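Local coordinates for protein LamCAT (Aquimarina, PDB 6JH5) that probably hydrolyses the beta-1,3-glucan laminarin, as a glycoside hydrolase family 16 enzyme from a marine bacterium, at residues A[90-95]-A[216-221]. Sequence-based numbering, arbitrary orientation.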
# COMPACT_ATOMS: atom_id res chain seq x y z
N PRO A 90 -9.00 -2.15 -9.83
CA PRO A 90 -9.71 -3.23 -10.50
C PRO A 90 -10.16 -4.27 -9.48
O PRO A 90 -9.69 -4.33 -8.41
CB PRO A 90 -8.69 -3.89 -11.43
CG PRO A 90 -7.41 -3.18 -11.22
CD PRO A 90 -7.56 -2.23 -10.04
N SER A 91 -11.11 -5.09 -9.90
CA SER A 91 -11.64 -6.17 -9.06
C SER A 91 -11.68 -7.43 -9.93
O SER A 91 -12.50 -7.51 -10.80
CB SER A 91 -13.00 -5.76 -8.56
OG SER A 91 -13.61 -6.79 -7.81
N PHE A 92 -10.74 -8.33 -9.71
CA PHE A 92 -10.69 -9.57 -10.50
C PHE A 92 -9.91 -10.63 -9.72
O PHE A 92 -9.11 -10.29 -8.91
CB PHE A 92 -10.08 -9.35 -11.89
CG PHE A 92 -8.65 -8.91 -11.92
CD1 PHE A 92 -8.33 -7.57 -11.93
CD2 PHE A 92 -7.64 -9.84 -11.97
CE1 PHE A 92 -7.00 -7.18 -11.98
CE2 PHE A 92 -6.32 -9.45 -12.02
CZ PHE A 92 -6.01 -8.11 -12.04
N MET A 93 -10.14 -11.89 -10.06
CA MET A 93 -9.44 -12.97 -9.34
C MET A 93 -7.92 -12.87 -9.56
O MET A 93 -7.48 -12.84 -10.67
CB MET A 93 -9.98 -14.33 -9.77
CG MET A 93 -11.43 -14.55 -9.39
SD MET A 93 -11.80 -14.40 -7.61
CE MET A 93 -10.60 -15.58 -7.00
N GLY A 94 -7.19 -12.86 -8.45
CA GLY A 94 -5.72 -12.78 -8.43
C GLY A 94 -5.19 -11.38 -8.19
O GLY A 94 -4.04 -11.25 -7.91
N SER A 95 -6.06 -10.39 -8.27
CA SER A 95 -5.60 -8.99 -8.10
C SER A 95 -5.23 -8.68 -6.65
O SER A 95 -5.88 -9.16 -5.77
CB SER A 95 -6.64 -8.03 -8.60
OG SER A 95 -7.78 -8.08 -7.79
N ASN A 216 -7.30 -14.27 -16.33
CA ASN A 216 -6.42 -13.77 -17.42
C ASN A 216 -7.20 -12.90 -18.40
O ASN A 216 -6.59 -12.26 -19.20
CB ASN A 216 -5.65 -14.89 -18.10
CG ASN A 216 -4.59 -15.43 -17.18
OD1 ASN A 216 -3.88 -14.69 -16.56
ND2 ASN A 216 -4.55 -16.74 -17.05
N ASN A 217 -8.50 -12.84 -18.23
CA ASN A 217 -9.33 -11.99 -19.11
C ASN A 217 -9.53 -10.62 -18.47
O ASN A 217 -10.28 -9.84 -19.00
CB ASN A 217 -10.67 -12.65 -19.44
CG ASN A 217 -10.52 -13.76 -20.45
OD1 ASN A 217 -10.98 -14.87 -20.24
ND2 ASN A 217 -9.84 -13.49 -21.53
N ALA A 218 -8.85 -10.37 -17.35
CA ALA A 218 -8.95 -9.06 -16.69
C ALA A 218 -7.75 -8.17 -17.06
O ALA A 218 -7.63 -7.11 -16.51
CB ALA A 218 -9.03 -9.28 -15.20
N PHE A 219 -6.92 -8.61 -17.99
CA PHE A 219 -5.71 -7.85 -18.39
C PHE A 219 -5.93 -7.18 -19.74
O PHE A 219 -6.48 -7.80 -20.60
CB PHE A 219 -4.48 -8.76 -18.39
CG PHE A 219 -4.16 -9.29 -17.02
CD1 PHE A 219 -4.71 -10.46 -16.55
CD2 PHE A 219 -3.32 -8.58 -16.19
CE1 PHE A 219 -4.42 -10.91 -15.28
CE2 PHE A 219 -3.03 -9.04 -14.92
CZ PHE A 219 -3.58 -10.21 -14.47
N PRO A 220 -5.47 -5.93 -19.95
CA PRO A 220 -4.80 -5.12 -18.93
C PRO A 220 -5.71 -4.54 -17.84
O PRO A 220 -6.82 -4.23 -18.11
CB PRO A 220 -4.15 -4.01 -19.77
CG PRO A 220 -5.13 -3.83 -20.88
CD PRO A 220 -5.53 -5.25 -21.23
N ALA A 221 -5.17 -4.39 -16.64
CA ALA A 221 -5.97 -3.90 -15.51
C ALA A 221 -5.36 -2.60 -14.98
O ALA A 221 -4.18 -2.56 -14.83
CB ALA A 221 -6.00 -4.96 -14.44
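Phe92 meets Ala218, Phe219 and Ala221 across the contact, and following it outward from the backbone accounts for most of what joins the two loops. Its CB already touches the Ala218 methyl, CB to CB 3.5 Å. With chi1 at 64°, CG sits between the backbone N and the carbonyl carbon, and here Ala218 CB comes closest, 3.3 Å from Phe92 CG. That methyl lies over one face of the ring, offset toward the rim, and makes a CH-pi contact; alanine suits the place because nothing beyond CB has to be accommodated. Over the centre of the opposite face stands Ser95 CB, so the ring is sandwiched between two small residues. Farther out the two sides diverge: Phe92 CE1 reaches Ala221 CB at 3.5 Å, whereas Phe92 CE2 meets Phe219 CZ at 3.8 Å; Phe92 CZ, at the tip, lies near both. The pair of aromatic rings is T-shaped, the edge of Phe92 directed at the face of Phe219, with planes 71° apart. Pro90 CB brings an apolar ring to the edge of Phe92, in its plane, while Pro90 CG packs 3.9 Å from Ala221 CB, a small methyl that fits beside both. An alanine in place of Phe92 would probably leave a gap between Ser95 and Ala218 and deprive Phe219 of an aromatic edge directed at its face.

Phe92 opens a type II beta turn, and Phe92 O accepts hydrogen bonds from Ser95 N and, on a lone pair, from Ser95 OG at 2.8 Å. Gly94 suits a positive phi of 98°, where a CB would jam against the preceding carbonyl. Ile205 of strand 197-205 touches both phenylalanines. The contact thus packs the turn leading into strand 95-103 against the loop, with a cis peptide before Pro220, leading into strand 221-232, joining two interstrand loops of the family 16 beta-jelly-roll.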